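Local coordinates for purine nucleoside phosphorylase (Bacillus licheniformis, PDB 6DZD), which probably catalyses the phosphorolysis of adenosine, inosine and S-methyl-5'-thioadenosine to free bases and sugar phosphates, and probably also deaminates adenosine, at residues 79-85 with 122-128; 31-35 with 133-137; 144-148 with 272-276. All blocks are in the same frame, centred on the assembly; numbering follows the deposited sequence.

Contact 1 of 3, residues 79-85 with 122-128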
loop_
_atom_site.group_PDB
_atom_site.type_symbol
_atom_site.label_atom_id
_atom_site.label_comp_id
_atom_site.label_asym_id
_atom_site.label_seq_id
_atom_site.Cartn_x
_atom_site.Cartn_y
_atom_site.Cartn_z
ATOM N N ASP A 79 -3.561 10.841 -15.676
ATOM C CA ASP A 79 -2.793 9.628 -15.910
ATOM C C ASP A 79 -2.663 8.775 -14.644
ATOM O O ASP A 79 -1.774 7.915 -14.565
ATOM C CB ASP A 79 -1.416 9.974 -16.474
ATOM C CG ASP A 79 -1.493 10.858 -17.709
ATOM O OD1 ASP A 79 -2.316 10.577 -18.614
ATOM O OD2 ASP A 79 -0.723 11.848 -17.762
ATOM N N TRP A 80 -3.534 8.991 -13.661
ATOM C CA TRP A 80 -3.552 8.201 -12.444
ATOM C C TRP A 80 -4.709 7.196 -12.472
ATOM O O TRP A 80 -5.731 7.407 -13.135
ATOM C CB TRP A 80 -3.671 9.105 -11.216
ATOM C CG TRP A 80 -2.451 9.898 -10.939
ATOM C CD1 TRP A 80 -1.868 10.821 -11.764
ATOM C CD2 TRP A 80 -1.645 9.849 -9.755
ATOM N NE1 TRP A 80 -0.748 11.342 -11.167
ATOM C CE2 TRP A 80 -0.587 10.763 -9.933
ATOM C CE3 TRP A 80 -1.713 9.122 -8.563
ATOM C CZ2 TRP A 80 0.399 10.968 -8.963
ATOM C CZ3 TRP A 80 -0.732 9.331 -7.594
ATOM C CH2 TRP A 80 0.307 10.252 -7.804
ATOM N N VAL A 81 -4.534 6.088 -11.741
ATOM C CA VAL A 81 -5.534 5.029 -11.668
ATOM C C VAL A 81 -5.725 4.608 -10.216
ATOM O O VAL A 81 -4.752 4.275 -9.529
ATOM C CB VAL A 81 -5.144 3.809 -12.521
ATOM C CG1 VAL A 81 -6.205 2.761 -12.403
ATOM C CG2 VAL A 81 -4.925 4.222 -13.972
ATOM N N PHE A 82 -6.987 4.568 -9.776
ATOM C CA PHE A 82 -7.368 4.282 -8.400
ATOM C C PHE A 82 -8.256 3.044 -8.350
ATOM O O PHE A 82 -8.822 2.622 -9.362
ATOM C CB PHE A 82 -8.083 5.504 -7.770
ATOM C CG PHE A 82 -7.149 6.632 -7.405
ATOM C CD1 PHE A 82 -6.489 7.355 -8.397
ATOM C CD2 PHE A 82 -6.928 6.973 -6.090
ATOM C CE1 PHE A 82 -5.615 8.389 -8.069
ATOM C CE2 PHE A 82 -6.063 8.011 -5.762
ATOM C CZ PHE A 82 -5.412 8.719 -6.751
ATOM N N ALA A 83 -8.377 2.455 -7.157
ATOM C CA ALA A 83 -9.112 1.208 -6.975
ATOM C C ALA A 83 -10.223 1.366 -5.951
ATOM O O ALA A 83 -10.094 2.107 -4.971
ATOM C CB ALA A 83 -8.210 0.064 -6.521
ATOM N N ASP A 84 -11.332 0.687 -6.223
ATOM C CA ASP A 84 -12.399 0.469 -5.254
ATOM C C ASP A 84 -11.935 -0.684 -4.380
ATOM O O ASP A 84 -12.096 -1.851 -4.737
ATOM C CB ASP A 84 -13.705 0.164 -5.983
ATOM C CG ASP A 84 -14.708 -0.563 -5.118
ATOM O OD1 ASP A 84 -15.153 0.021 -4.103
ATOM O OD2 ASP A 84 -15.035 -1.718 -5.461
ATOM N N GLN A 85 -11.334 -0.368 -3.240
ATOM C CA GLN A 85 -10.613 -1.376 -2.477
ATOM C C GLN A 85 -11.566 -2.121 -1.553
ATOM O O GLN A 85 -12.158 -1.520 -0.647
ATOM C CB GLN A 85 -9.468 -0.726 -1.709
ATOM C CG GLN A 85 -8.328 -0.213 -2.602
ATOM C CD GLN A 85 -7.430 0.771 -1.885
ATOM O OE1 GLN A 85 -7.148 1.860 -2.384
ATOM N NE2 GLN A 85 -6.989 0.397 -0.691
ATOM N N ASN A 122 4.423 6.626 -17.728
ATOM C CA ASN A 122 3.658 7.804 -17.292
ATOM C C ASN A 122 2.250 7.409 -16.853
ATOM O O ASN A 122 1.266 8.118 -17.092
ATOM C CB ASN A 122 3.636 8.870 -18.389
ATOM C CG ASN A 122 5.035 9.191 -18.900
ATOM O OD1 ASN A 122 5.865 9.711 -18.156
ATOM N ND2 ASN A 122 5.311 8.863 -20.161
ATOM N N LEU A 123 2.156 6.274 -16.171
ATOM C CA LEU A 123 0.875 5.778 -15.694
ATOM C C LEU A 123 1.000 5.452 -14.217
ATOM O O LEU A 123 1.577 4.418 -13.860
ATOM C CB LEU A 123 0.445 4.549 -16.479
ATOM C CG LEU A 123 -1.059 4.378 -16.350
ATOM C CD1 LEU A 123 -1.662 3.884 -17.653
ATOM C CD2 LEU A 123 -1.342 3.444 -15.219
ATOM N N PHE A 124 0.435 6.304 -13.367
ATOM C CA PHE A 124 0.669 6.225 -11.936
ATOM C C PHE A 124 -0.458 5.469 -11.231
ATOM O O PHE A 124 -1.631 5.832 -11.350
ATOM C CB PHE A 124 0.844 7.632 -11.370
ATOM C CG PHE A 124 2.253 8.174 -11.522
ATOM C CD1 PHE A 124 2.735 8.576 -12.763
ATOM C CD2 PHE A 124 3.107 8.251 -10.422
ATOM C CE1 PHE A 124 4.040 9.074 -12.902
ATOM C CE2 PHE A 124 4.423 8.740 -10.555
ATOM C CZ PHE A 124 4.884 9.154 -11.798
ATOM N N LEU A 125 -0.083 4.431 -10.479
ATOM C CA LEU A 125 -1.009 3.562 -9.760
ATOM C C LEU A 125 -1.127 4.045 -8.320
ATOM O O LEU A 125 -0.141 4.496 -7.729
ATOM C CB LEU A 125 -0.508 2.113 -9.804
ATOM C CG LEU A 125 0.176 1.703 -11.122
ATOM C CD1 LEU A 125 0.724 0.284 -11.080
ATOM C CD2 LEU A 125 -0.790 1.837 -12.253
ATOM N N ALA A 126 -2.330 3.960 -7.746
ATOM C CA ALA A 126 -2.562 4.566 -6.430
ATOM C C ALA A 126 -3.487 3.738 -5.534
ATOM O O ALA A 126 -4.615 3.419 -5.931
ATOM C CB ALA A 126 -3.129 5.984 -6.603
ATOM N N LEU A 127 -3.022 3.450 -4.301
ATOM C CA LEU A 127 -3.816 2.761 -3.281
ATOM C C LEU A 127 -3.864 3.547 -1.963
ATOM O O LEU A 127 -2.897 4.205 -1.566
ATOM C CB LEU A 127 -3.294 1.320 -3.028
ATOM C CG LEU A 127 -3.453 0.413 -4.266
ATOM C CD1 LEU A 127 -2.633 -0.886 -4.164
ATOM C CD2 LEU A 127 -4.927 0.136 -4.615
ATOM N N CYS A 128 -5.018 3.498 -1.307
ATOM C CA CYS A 128 -5.291 4.282 -0.109
ATOM C C CYS A 128 -5.037 3.467 1.157
ATOM O O CYS A 128 -5.241 2.246 1.181
ATOM C CB CYS A 128 -6.717 4.820 -0.121
ATOM S SG CYS A 128 -6.870 6.091 -1.381
HETATM O O HOH W 1 -6.942 3.578 -4.777
#
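A small residue can make room for large rings on a sheet surface, as Ala126 does on these two parallel neighbouring strands. Strand 80-82 edges its mixed sheet beside 124-129, with Trp80, Phe82, Phe124 and Ala126 on one face. The methyl CB of Ala126 fits between two rings, 3.6 Å from the centroid of the Phe82 ring, over its face, and 4.0 Å from Trp80 CE3. Phe124 CB covers the five-membered ring of Trp80, 3.8 Å from its centroid. The other face, where Val81 CG2 touches Leu123 CD2 at 3.9 Å, turns toward the second sheet, Leu125 touching Ile147. Backbone hydrogen bonds from Phe124 N to Asp79 O (3.0 Å) and Val81 N to Phe124 O (2.9 Å) fix the register. Further on a water fills the widening gap, accepting from Ala83 N (3.0 Å). Gln85 OE1 accepts from Cys128 N (2.9 Å), and Gln85 NE2 donates to Cys128 O (3.2 Å). A side-chain amide thus replaces strand pairing where the backbones diverge, satisfying buried peptide groups.

Contact 2 of 3, residues 31-35 with 133-137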
loop_
_atom_site.group_PDB
_atom_site.type_symbol
_atom_site.label_atom_id
_atom_site.label_comp_id
_atom_site.label_asym_id
_atom_site.label_seq_id
_atom_site.Cartn_x
_atom_site.Cartn_y
_atom_site.Cartn_z
ATOM N N THR A 31 9.082 6.199 -10.257
ATOM C CA THR A 31 8.684 7.099 -9.180
ATOM C C THR A 31 7.733 6.367 -8.232
ATOM O O THR A 31 6.657 5.925 -8.636
ATOM C CB THR A 31 8.044 8.355 -9.753
ATOM O OG1 THR A 31 8.931 8.891 -10.743
ATOM C CG2 THR A 31 7.799 9.390 -8.654
ATOM N N ALA A 32 8.141 6.228 -6.976
ATOM C CA ALA A 32 7.382 5.477 -5.988
ATOM C C ALA A 32 7.410 6.226 -4.660
ATOM O O ALA A 32 8.368 6.954 -4.368
ATOM C CB ALA A 32 7.940 4.061 -5.824
ATOM N N GLY A 33 6.332 6.102 -3.888
ATOM C CA GLY A 33 6.299 6.753 -2.592
ATOM C C GLY A 33 4.983 6.536 -1.871
ATOM O O GLY A 33 4.156 5.715 -2.272
ATOM N N PHE A 34 4.797 7.332 -0.811
ATOM C CA PHE A 34 3.714 7.220 0.165
ATOM C C PHE A 34 3.454 8.611 0.731
ATOM O O PHE A 34 4.403 9.310 1.091
ATOM C CB PHE A 34 4.126 6.251 1.282
ATOM C CG PHE A 34 2.999 5.725 2.131
ATOM C CD1 PHE A 34 2.190 4.694 1.677
ATOM C CD2 PHE A 34 2.812 6.196 3.427
ATOM C CE1 PHE A 34 1.181 4.163 2.474
ATOM C CE2 PHE A 34 1.801 5.679 4.243
ATOM C CZ PHE A 34 0.981 4.651 3.768
ATOM N N THR A 35 2.202 9.032 0.794
ATOM C CA THR A 35 1.982 10.376 1.310
ATOM C C THR A 35 1.878 10.358 2.840
ATOM O O THR A 35 1.693 9.315 3.479
ATOM C CB THR A 35 0.736 11.029 0.686
ATOM O OG1 THR A 35 -0.421 10.229 0.948
ATOM C CG2 THR A 35 0.920 11.205 -0.829
ATOM N N VAL A 133 -1.294 -2.700 5.217
ATOM C CA VAL A 133 0.064 -2.866 4.696
ATOM C C VAL A 133 0.195 -2.495 3.217
ATOM O O VAL A 133 -0.422 -3.127 2.347
ATOM C CB VAL A 133 0.544 -4.308 4.931
ATOM C CG1 VAL A 133 1.888 -4.535 4.305
ATOM C CG2 VAL A 133 0.561 -4.620 6.399
ATOM N N PRO A 134 1.003 -1.492 2.888
ATOM C CA PRO A 134 1.301 -1.204 1.489
ATOM C C PRO A 134 2.517 -1.970 0.993
ATOM O O PRO A 134 3.572 -1.970 1.638
ATOM C CB PRO A 134 1.585 0.301 1.507
ATOM C CG PRO A 134 1.747 0.671 2.938
ATOM C CD PRO A 134 1.675 -0.536 3.774
ATOM N N VAL A 135 2.404 -2.623 -0.155
ATOM C CA VAL A 135 3.532 -3.335 -0.744
ATOM C C VAL A 135 3.865 -2.726 -2.102
ATOM O O VAL A 135 2.973 -2.368 -2.878
ATOM C CB VAL A 135 3.253 -4.842 -0.862
ATOM C CG1 VAL A 135 4.541 -5.571 -1.180
ATOM C CG2 VAL A 135 2.658 -5.367 0.449
ATOM N N TYR A 136 5.155 -2.586 -2.381
ATOM C CA TYR A 136 5.625 -2.100 -3.666
ATOM C C TYR A 136 6.387 -3.209 -4.379
ATOM O O TYR A 136 7.017 -4.058 -3.752
ATOM C CB TYR A 136 6.522 -0.871 -3.508
ATOM C CG TYR A 136 5.899 0.309 -2.799
ATOM C CD1 TYR A 136 5.704 0.295 -1.425
ATOM C CD2 TYR A 136 5.527 1.454 -3.496
ATOM C CE1 TYR A 136 5.145 1.388 -0.753
ATOM C CE2 TYR A 136 4.971 2.550 -2.836
ATOM C CZ TYR A 136 4.784 2.507 -1.457
ATOM O OH TYR A 136 4.245 3.564 -0.769
ATOM N N PHE A 137 6.319 -3.202 -5.700
ATOM C CA PHE A 137 6.946 -4.246 -6.494
ATOM C C PHE A 137 7.630 -3.592 -7.674
ATOM O O PHE A 137 7.007 -2.808 -8.391
ATOM C CB PHE A 137 5.925 -5.263 -7.008
ATOM C CG PHE A 137 5.144 -5.955 -5.936
ATOM C CD1 PHE A 137 4.037 -5.336 -5.356
ATOM C CD2 PHE A 137 5.485 -7.239 -5.540
ATOM C CE1 PHE A 137 3.302 -5.987 -4.384
ATOM C CE2 PHE A 137 4.769 -7.904 -4.586
ATOM C CZ PHE A 137 3.674 -7.286 -4.002
#
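Strands 31-35 and 133-137 run antiparallel, their axes at 172° and 9.2 Å apart at closest approach. The nearest CA pairs, Ala32 with Tyr136 at 8.1 Å and Phe34 with Pro134 at 8.9 Å, are too widely spaced for backbone pairing; the strands belong to different sheets and meet through the side chains directed into the space between them. Tyr136 spans most of that gap. Its ring passes Ala32, whose CB is 4.2 Å from Tyr136 CD2, and its hydroxyl OH donates a 2.6 Å hydrogen bond to Gly33 O. The same OH lies 3.4 Å from Phe34 CB, near the plane of the Phe34 ring. A second point of apolar contact joins Phe34 CE1 to Pro134 CG at 3.6 Å. One polar bond thus anchors an otherwise apolar interface, burying the tyrosine hydroxyl without leaving it unsatisfied. Trp20 and Ser272 also touch Tyr136, while Val133 and Phe137, on the outward face of their strand, pack against helices 225-236 and 159-169. Two mixed sheets facing each other across a side-chain core, with helices on the outer side of both, form the layered alpha/beta architecture of this YfiH/LACC1 family member.

Contact 3 of 3, residues 144-148 with 272-276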
loop_
_atom_site.group_PDB
_atom_site.type_symbol
_atom_site.label_atom_id
_atom_site.label_comp_id
_atom_site.label_asym_id
_atom_site.label_seq_id
_atom_site.Cartn_x
_atom_site.Cartn_y
_atom_site.Cartn_z
ATOM N N LEU A 144 8.543 -3.521 -14.698
ATOM C CA LEU A 144 7.225 -3.625 -14.109
ATOM C C LEU A 144 7.224 -2.920 -12.764
ATOM O O LEU A 144 8.155 -3.070 -11.963
ATOM C CB LEU A 144 6.811 -5.079 -13.906
ATOM C CG LEU A 144 6.464 -5.906 -15.143
ATOM C CD1 LEU A 144 6.373 -7.388 -14.755
ATOM C CD2 LEU A 144 5.171 -5.423 -15.786
ATOM N N VAL A 145 6.166 -2.167 -12.517
ATOM C CA VAL A 145 5.936 -1.555 -11.223
ATOM C C VAL A 145 4.565 -2.022 -10.748
ATOM O O VAL A 145 3.645 -2.223 -11.552
ATOM C CB VAL A 145 6.034 -0.009 -11.287
ATOM C CG1 VAL A 145 7.442 0.423 -11.600
ATOM C CG2 VAL A 145 5.076 0.571 -12.322
ATOM N N GLY A 146 4.438 -2.232 -9.443
ATOM C CA GLY A 146 3.173 -2.678 -8.897
ATOM C C GLY A 146 2.991 -2.225 -7.467
ATOM O O GLY A 146 3.955 -1.903 -6.768
ATOM N N ILE A 147 1.730 -2.192 -7.038
ATOM C CA ILE A 147 1.405 -1.911 -5.644
ATOM C C ILE A 147 0.215 -2.760 -5.233
ATOM O O ILE A 147 -0.699 -3.012 -6.023
ATOM C CB ILE A 147 1.101 -0.412 -5.373
ATOM C CG1 ILE A 147 -0.007 0.108 -6.299
ATOM C CG2 ILE A 147 2.395 0.459 -5.459
ATOM C CD1 ILE A 147 -0.414 1.530 -5.992
ATOM N N ALA A 148 0.226 -3.184 -3.973
ATOM C CA ALA A 148 -0.850 -3.971 -3.409
ATOM C C ALA A 148 -1.210 -3.474 -2.008
ATOM O O ALA A 148 -0.342 -3.087 -1.211
ATOM C CB ALA A 148 -0.467 -5.444 -3.384
ATOM N N SER A 272 -0.321 5.220 -1.399
ATOM C CA SER A 272 0.900 4.810 -2.066
ATOM C C SER A 272 0.726 4.999 -3.571
ATOM O O SER A 272 -0.384 4.907 -4.104
ATOM C CB SER A 272 1.260 3.362 -1.723
ATOM O OG SER A 272 0.412 2.429 -2.348
ATOM N N PHE A 273 1.831 5.289 -4.251
ATOM C CA PHE A 273 1.810 5.551 -5.681
ATOM C C PHE A 273 3.093 5.029 -6.303
ATOM O O PHE A 273 4.157 5.052 -5.678
ATOM C CB PHE A 273 1.662 7.049 -5.976
ATOM C CG PHE A 273 2.701 7.872 -5.314
ATOM C CD1 PHE A 273 3.928 8.081 -5.925
ATOM C CD2 PHE A 273 2.483 8.385 -4.061
ATOM C CE1 PHE A 273 4.893 8.807 -5.307
ATOM C CE2 PHE A 273 3.447 9.118 -3.421
ATOM C CZ PHE A 273 4.650 9.342 -4.043
ATOM N N ILE A 274 2.991 4.568 -7.543
ATOM C CA ILE A 274 4.163 4.133 -8.288
ATOM C C ILE A 274 3.865 4.286 -9.773
ATOM O O ILE A 274 2.711 4.208 -10.204
ATOM C CB ILE A 274 4.570 2.681 -7.924
ATOM C CG1 ILE A 274 6.012 2.404 -8.351
ATOM C CG2 ILE A 274 3.595 1.661 -8.545
ATOM C CD1 ILE A 274 6.534 1.049 -7.953
ATOM N N GLY A 275 4.909 4.568 -10.546
ATOM C CA GLY A 275 4.768 4.708 -11.981
ATOM C C GLY A 275 6.117 4.859 -12.643
ATOM O O GLY A 275 7.112 5.216 -12.001
ATOM N N LEU A 276 6.134 4.587 -13.943
ATOM C CA LEU A 276 7.310 4.732 -14.789
ATOM C C LEU A 276 7.122 5.961 -15.669
ATOM O O LEU A 276 6.004 6.238 -16.115
ATOM C CB LEU A 276 7.517 3.490 -15.659
ATOM C CG LEU A 276 7.715 2.165 -14.910
ATOM C CD1 LEU A 276 6.864 1.052 -15.524
ATOM C CD2 LEU A 276 9.177 1.767 -14.905
HETATM O O HOH W 2 0.639 -0.720 -1.548
#
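Ser272 faces segment 144-148 with a polar group: its OG lies 3.8 Å from Ile147 CD1, and a water that donates to Ala148 O at 2.6 Å accepts from Ser272 OG at 3.3 Å. Phe273 points its CB away, toward the far face of its own sheet. Ile274 follows as the main knob. Its CG2 meets Ile147 CG2 at 3.5 Å and its CD1 meets Val145 CB at 3.5 Å, so the side chain lodges between the two residues that flank Gly146, whose O is 4.0 Å from Ile274 CG2. This is how two facing sheets interlock in a beta-sandwich core: the strands, antiparallel at 167° with axes approaching to 6.5 Å, come from opposite layers and mesh through aliphatic groups. Gly275 brings no side chain, and its CA lies 4.2 Å from Val145 CG2. Leu276 then packs on the side of Val145 away from Ile274, CD1 to Val145 CG2 at 3.7 Å, while Val30 touches all three from the adjoining strand.

Overall arrangement
From the N terminus, strand 30-35 comes first and waits for its partner, because contact 2 closes only at 133-137. Within that long loop, contact 1 opens at 79-85 and closes at 122-128, so it is wholly enclosed; the connection between its strands passes through 91-93 and 115-118 of the facing sheet. Contact 3 opens after both have closed, and its loop to 272-276 contains the zinc-binding cysteines Cys189, Cys190, Cys249 and Cys252. None of the loops cross. Contact 1 joins neighbours within one sheet, whereas contacts 2 and 3 bridge the two sheets. Strand 270-276, inserted between 30-35 and 124-129, unites all three, and 133-139 pairs with 144-150 opposite.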